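PDB 6MEL: succinate--CoA ligase subunit alpha from Campylobacter jejuni, which belongs to the CoA ligase family and couples a Rossmann-type CoA-binding domain to a CoA-ligase domain, pairing with a second protein chain in the assembly. Local coordinates for residues 124-130 / 172-178; 137-143 / 159-163. All coordinates share one frame; numbering follows the deposited sequence.

Contact 1 of 2, residues 124-130 / 172-178; sequences CPGIITS and ISTAVGI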
loop_
_atom_site.group_PDB
_atom_site.type_symbol
_atom_site.label_atom_id
_atom_site.label_comp_id
_atom_site.label_asym_id
_atom_site.label_seq_id
_atom_site.Cartn_x
_atom_site.Cartn_y
_atom_site.Cartn_z
ATOM N N CYS A 124 1.799 0.393 -11.368
ATOM C CA CYS A 124 0.927 -0.334 -12.257
ATOM C C CYS A 124 1.744 -0.879 -13.419
ATOM O O CYS A 124 2.868 -0.426 -13.701
ATOM C CB CYS A 124 -0.219 0.538 -12.768
ATOM S SG CYS A 124 0.217 1.685 -14.108
ATOM N N PRO A 125 1.190 -1.862 -14.151
ATOM C CA PRO A 125 1.905 -2.404 -15.307
ATOM C C PRO A 125 1.643 -1.634 -16.606
ATOM O O PRO A 125 2.312 -1.926 -17.592
ATOM C CB PRO A 125 1.368 -3.837 -15.358
ATOM C CG PRO A 125 -0.070 -3.655 -14.903
ATOM C CD PRO A 125 0.041 -2.685 -13.755
ATOM N N GLY A 126 0.714 -0.668 -16.587
ATOM C CA GLY A 126 0.434 0.166 -17.741
ATOM C C GLY A 126 -0.841 -0.185 -18.476
ATOM O O GLY A 126 -1.813 -0.636 -17.884
ATOM N N ILE A 127 -0.849 0.075 -19.780
ATOM C CA ILE A 127 -2.062 -0.088 -20.587
ATOM C C ILE A 127 -1.684 -0.838 -21.862
ATOM O O ILE A 127 -0.582 -0.664 -22.382
ATOM C CB ILE A 127 -2.757 1.260 -20.876
ATOM C CG1 ILE A 127 -4.006 1.107 -21.747
ATOM C CG2 ILE A 127 -1.799 2.257 -21.502
ATOM C CD1 ILE A 127 -4.845 2.377 -21.823
ATOM N N ILE A 128 -2.590 -1.702 -22.337
ATOM C CA ILE A 128 -2.331 -2.453 -23.552
ATOM C C ILE A 128 -3.616 -2.516 -24.353
ATOM O O ILE A 128 -4.681 -2.835 -23.806
ATOM C CB ILE A 128 -1.748 -3.866 -23.280
ATOM C CG1 ILE A 128 -1.525 -4.634 -24.587
ATOM C CG2 ILE A 128 -2.619 -4.693 -22.331
ATOM C CD1 ILE A 128 -0.578 -5.788 -24.490
ATOM N N THR A 129 -3.482 -2.247 -25.653
ATOM C CA THR A 129 -4.528 -2.515 -26.631
ATOM C C THR A 129 -4.048 -3.700 -27.482
ATOM O O THR A 129 -3.091 -3.568 -28.241
ATOM C CB THR A 129 -4.892 -1.279 -27.450
ATOM O OG1 THR A 129 -5.556 -0.377 -26.570
ATOM C CG2 THR A 129 -5.800 -1.587 -28.640
ATOM N N SER A 130 -4.710 -4.845 -27.298
ATOM C CA SER A 130 -4.308 -6.159 -27.791
ATOM C C SER A 130 -3.911 -6.077 -29.274
ATOM O O SER A 130 -4.625 -5.512 -30.067
ATOM C CB SER A 130 -5.410 -7.154 -27.594
ATOM O OG SER A 130 -5.800 -7.216 -26.249
ATOM N N ILE A 172 -9.287 -9.626 -25.310
ATOM C CA ILE A 172 -9.229 -8.383 -24.621
ATOM C C ILE A 172 -9.229 -7.259 -25.643
ATOM O O ILE A 172 -8.484 -7.303 -26.617
ATOM C CB ILE A 172 -7.980 -8.291 -23.731
ATOM C CG1 ILE A 172 -7.910 -9.434 -22.709
ATOM C CG2 ILE A 172 -7.921 -6.919 -23.089
ATOM C CD1 ILE A 172 -9.154 -9.618 -21.858
ATOM N N SER A 173 -10.018 -6.220 -25.366
ATOM C CA SER A 173 -9.992 -5.039 -26.214
ATOM C C SER A 173 -8.805 -4.173 -25.780
ATOM O O SER A 173 -7.770 -4.125 -26.454
ATOM C CB SER A 173 -11.319 -4.304 -26.198
ATOM O OG SER A 173 -11.799 -4.092 -24.874
ATOM N N THR A 174 -8.949 -3.550 -24.613
ATOM C CA THR A 174 -7.884 -2.843 -23.947
ATOM C C THR A 174 -7.891 -3.281 -22.482
ATOM O O THR A 174 -8.991 -3.443 -21.868
ATOM C CB THR A 174 -8.087 -1.323 -24.063
ATOM O OG1 THR A 174 -8.015 -0.883 -25.423
ATOM C CG2 THR A 174 -7.024 -0.530 -23.330
ATOM N N ALA A 175 -6.697 -3.457 -21.913
ATOM C CA ALA A 175 -6.553 -3.703 -20.474
ATOM C C ALA A 175 -5.778 -2.533 -19.857
ATOM O O ALA A 175 -4.730 -2.139 -20.397
ATOM C CB ALA A 175 -5.833 -4.993 -20.215
ATOM N N VAL A 176 -6.274 -2.033 -18.721
ATOM C CA VAL A 176 -5.656 -0.933 -18.024
ATOM C C VAL A 176 -5.312 -1.370 -16.597
ATOM O O VAL A 176 -6.183 -1.761 -15.814
ATOM C CB VAL A 176 -6.575 0.284 -18.005
ATOM C CG1 VAL A 176 -5.827 1.493 -17.483
ATOM C CG2 VAL A 176 -7.174 0.537 -19.364
ATOM N N GLY A 177 -4.041 -1.292 -16.244
ATOM C CA GLY A 177 -3.654 -1.440 -14.844
ATOM C C GLY A 177 -3.715 -0.068 -14.173
ATOM O O GLY A 177 -2.955 0.777 -14.556
ATOM N N ILE A 178 -4.626 0.137 -13.202
ATOM C CA ILE A 178 -4.844 1.443 -12.615
ATOM C C ILE A 178 -3.951 1.732 -11.396
ATOM O O ILE A 178 -3.941 2.877 -10.956
ATOM C CB ILE A 178 -6.318 1.666 -12.278
ATOM C CG1 ILE A 178 -6.839 0.674 -11.236
ATOM C CG2 ILE A 178 -7.149 1.698 -13.563
ATOM C CD1 ILE A 178 -8.232 0.970 -10.791
HETATM O O HOH W 1 -7.669 -4.735 -29.071
#

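Contact 2 of 2, residues 137-143 / 159-163; sequences IMPGFIF and YEAAN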
loop_
_atom_site.group_PDB
_atom_site.type_symbol
_atom_site.label_atom_id
_atom_site.label_comp_id
_atom_site.label_asym_id
_atom_site.label_seq_id
_atom_site.Cartn_x
_atom_site.Cartn_y
_atom_site.Cartn_z
ATOM N N ILE A 137 4.776 -2.851 -18.932
ATOM C CA ILE A 137 5.607 -4.005 -18.640
ATOM C C ILE A 137 4.798 -5.301 -18.805
ATOM O O ILE A 137 5.245 -6.386 -18.401
ATOM C CB ILE A 137 6.196 -3.915 -17.221
ATOM C CG1 ILE A 137 5.098 -3.977 -16.155
ATOM C CG2 ILE A 137 7.101 -2.691 -17.064
ATOM C CD1 ILE A 137 5.635 -4.099 -14.714
ATOM N N MET A 138 3.595 -5.216 -19.385
ATOM C CA MET A 138 2.790 -6.437 -19.508
ATOM C C MET A 138 3.309 -7.317 -20.654
ATOM O O MET A 138 3.804 -6.808 -21.659
ATOM C CB MET A 138 1.310 -6.114 -19.713
ATOM C CG MET A 138 1.006 -5.406 -21.009
ATOM S SD MET A 138 1.597 -3.677 -21.050
ATOM C CE MET A 138 0.430 -2.991 -19.870
ATOM N N PRO A 139 3.152 -8.664 -20.538
ATOM C CA PRO A 139 3.487 -9.611 -21.608
ATOM C C PRO A 139 2.479 -9.526 -22.765
ATOM O O PRO A 139 1.312 -9.948 -22.644
ATOM C CB PRO A 139 3.432 -10.975 -20.925
ATOM C CG PRO A 139 2.398 -10.782 -19.793
ATOM C CD PRO A 139 2.626 -9.348 -19.335
ATOM N N GLY A 140 2.941 -8.952 -23.879
ATOM C CA GLY A 140 2.064 -8.640 -25.015
ATOM C C GLY A 140 1.288 -9.842 -25.541
ATOM O O GLY A 140 0.100 -9.740 -25.892
ATOM N N PHE A 141 1.932 -11.002 -25.566
ATOM C CA PHE A 141 1.382 -12.143 -26.304
ATOM C C PHE A 141 0.182 -12.751 -25.539
ATOM O O PHE A 141 -0.632 -13.409 -26.117
ATOM C CB PHE A 141 2.493 -13.150 -26.587
ATOM C CG PHE A 141 2.791 -13.998 -25.368
ATOM C CD1 PHE A 141 3.713 -13.574 -24.401
ATOM C CD2 PHE A 141 2.088 -15.184 -25.137
ATOM C CE1 PHE A 141 3.983 -14.358 -23.292
ATOM C CE2 PHE A 141 2.349 -15.955 -24.006
ATOM C CZ PHE A 141 3.287 -15.527 -23.083
ATOM N N ILE A 142 0.045 -12.499 -24.235
ATOM C CA ILE A 142 -1.100 -12.986 -23.478
ATOM C C ILE A 142 -2.387 -12.328 -23.983
ATOM O O ILE A 142 -3.496 -12.910 -23.906
ATOM C CB ILE A 142 -0.860 -12.685 -21.985
ATOM C CG1 ILE A 142 0.346 -13.449 -21.448
ATOM C CG2 ILE A 142 -2.119 -12.945 -21.171
ATOM C CD1 ILE A 142 0.186 -14.958 -21.528
ATOM N N PHE A 143 -2.266 -11.082 -24.462
ATOM C CA PHE A 143 -3.403 -10.247 -24.841
ATOM C C PHE A 143 -3.755 -10.485 -26.314
ATOM O O PHE A 143 -3.184 -9.855 -27.193
ATOM C CB PHE A 143 -3.120 -8.778 -24.525
ATOM C CG PHE A 143 -3.032 -8.538 -23.041
ATOM C CD1 PHE A 143 -4.157 -8.196 -22.316
ATOM C CD2 PHE A 143 -1.851 -8.793 -22.353
ATOM C CE1 PHE A 143 -4.092 -8.059 -20.936
ATOM C CE2 PHE A 143 -1.773 -8.592 -20.984
ATOM C CZ PHE A 143 -2.905 -8.262 -20.275
ATOM N N TYR A 159 -2.937 -10.548 -15.814
ATOM C CA TYR A 159 -2.493 -11.437 -16.891
ATOM C C TYR A 159 -3.227 -12.766 -16.724
ATOM O O TYR A 159 -3.655 -13.375 -17.700
ATOM C CB TYR A 159 -0.958 -11.619 -16.885
ATOM C CG TYR A 159 -0.139 -10.352 -16.716
ATOM C CD1 TYR A 159 -0.628 -9.105 -17.076
ATOM C CD2 TYR A 159 1.115 -10.391 -16.135
ATOM C CE1 TYR A 159 0.106 -7.941 -16.862
ATOM C CE2 TYR A 159 1.863 -9.242 -15.917
ATOM C CZ TYR A 159 1.351 -8.003 -16.254
ATOM O OH TYR A 159 2.100 -6.872 -16.045
ATOM N N GLU A 160 -3.331 -13.221 -15.469
ATOM C CA GLU A 160 -4.078 -14.430 -15.130
ATOM C C GLU A 160 -5.518 -14.285 -15.653
ATOM O O GLU A 160 -6.053 -15.217 -16.262
ATOM C CB GLU A 160 -4.053 -14.680 -13.622
ATOM C CG GLU A 160 -4.942 -15.803 -13.134
ATOM C CD GLU A 160 -4.647 -17.181 -13.700
ATOM O OE1 GLU A 160 -3.459 -17.467 -13.945
ATOM O OE2 GLU A 160 -5.622 -17.963 -13.936
ATOM N N ALA A 161 -6.167 -13.143 -15.391
ATOM C CA ALA A 161 -7.568 -12.923 -15.834
ATOM C C ALA A 161 -7.635 -12.899 -17.366
ATOM O O ALA A 161 -8.482 -13.583 -17.975
ATOM C CB ALA A 161 -8.124 -11.662 -15.231
ATOM N N ALA A 162 -6.707 -12.157 -17.984
ATOM C CA ALA A 162 -6.686 -12.033 -19.427
ATOM C C ALA A 162 -6.545 -13.421 -20.052
ATOM O O ALA A 162 -7.239 -13.777 -21.000
ATOM C CB ALA A 162 -5.585 -11.102 -19.875
ATOM N N ASN A 163 -5.660 -14.227 -19.471
ATOM C CA ASN A 163 -5.381 -15.538 -20.005
ATOM C C ASN A 163 -6.627 -16.421 -19.887
ATOM O O ASN A 163 -6.919 -17.222 -20.829
ATOM C CB ASN A 163 -4.148 -16.156 -19.340
ATOM C CG ASN A 163 -3.530 -17.251 -20.167
ATOM O OD1 ASN A 163 -3.412 -17.093 -21.378
ATOM N ND2 ASN A 163 -3.196 -18.360 -19.528
HETATM O O HOH W 2 -3.687 -15.629 -23.402
#

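Contact 1 of 2, residues 124-130 / 172-178
Ile172 meets residues 124-130 through its carbonyl oxygen, which receives the hydroxyl of Ser130 (OG to O 2.7 Å). With OG beside the backbone N of Ser130 (chi1 -56°), the hydroxyl arrives above the carbonyl plane, 52° out of it, and misses the usual lone-pair direction. At Ser173 the chain turns a corner. Ser173 O accepts a long bond from Ser130 N (3.3 Å) and a second from a water that also donates to Ser130 O, while the Ser173 hydroxyl turns away from residues 124-130 to hydrogen-bond Thr201 OG1. Thr174 opens the regular pairing opposite Thr129 in a non-hydrogen-bonded pair, where the two hydroxyls bond to each other: Thr174 OG1 and Thr129 OG1 are hydrogen-bonded at 2.8 Å. Both are further held by the N-terminal residues, Thr174 by Ile3 N and Thr129 by Val5 O. The CG2 methyl of Thr174 also leans obliquely on Ile127. Ala175 then forms a hydrogen-bonded pair with Ile128, Ala175 N to Ile128 O 2.8 Å and Ile128 N to Ala175 O 2.9 Å, and its CB packs on Ile128 CG2. On the face of the two threonines, Val176 CG2 lies alongside Ile127 CD1 at 3.9 Å, both side chains pointing the same way, and Val176 also packs on helix 188-197. Gly177 N closes the series on Gly126 O (2.8 Å). Because Gly177 has no side chain, Pro125 CD can approach its CA to 4.0 Å, with Cys124 set against its carbonyl oxygen. Strands 126-129 and 174-177 run antiparallel at 177°, the pairing through which the 126-129/133-136 beta hairpin is added to the otherwise parallel sheet of the CoA-ligase domain.

Contact 2 of 2, residues 137-143 / 159-163
Tyr159 reaches out from helix 156-167 and lays one ring face against Pro139, whose CD stands 3.5 Å from the Tyr159 ring centroid and only 11° off the normal, a well-centred CH-pi contact. Ile142 meets the same turn of helix: with CG1 swung next to its backbone N (chi1 -64°), the CG2 methyl is left facing the helix, 3.8 Å from Tyr159 O and close to Ala162 CB. Met138 CB approaches the tyrosine ring obliquely, 3.6 Å from Tyr159 CE1. Phe143 adds a second aromatic ring: Tyr159 CD1 lies at its edge, near the ring plane, 4.0 Å from Phe143 CZ. Ala162 CB presses on Phe143 CE1 at 3.6 Å. A water donates to Ile142 O. The 3-10 turn at 140-142, with Ile142 N bonded to Pro139 O, brings proline and isoleucine to the helix together. A second protein chain lies close by, one of its aromatic side chains packing on Tyr159 and one of its basic side chains pairing with Glu160. Here the connecting helix of a beta-alpha-beta crossover, between strands 148-152 and 172-177, is packed against the loop after the hairpin, beside the subunit interface.

The two contacts illustrate nesting: contact 2 lies within the loop of chain that contact 1 closes, their centres 9 Å apart. Pro125 joins the two. Its carbonyl oxygen probably accepts a hydrogen bond from Ile137 N at 3.0 Å, and its CB sits 3.2 Å from Tyr159 OH. Phe143 makes another join, its ring packing on Ile128, Ile172 and Ala175 from the strand pair, so the sheet face carrying Ile128 and Ala175 continues into the helix-loop packing of contact 2. A bound citric acid molecule, probably from the crystallisation liquor, lies about 4 Å from the Tyr159 side chain, next to contact 2; such molecules often mark pockets, but none is established here.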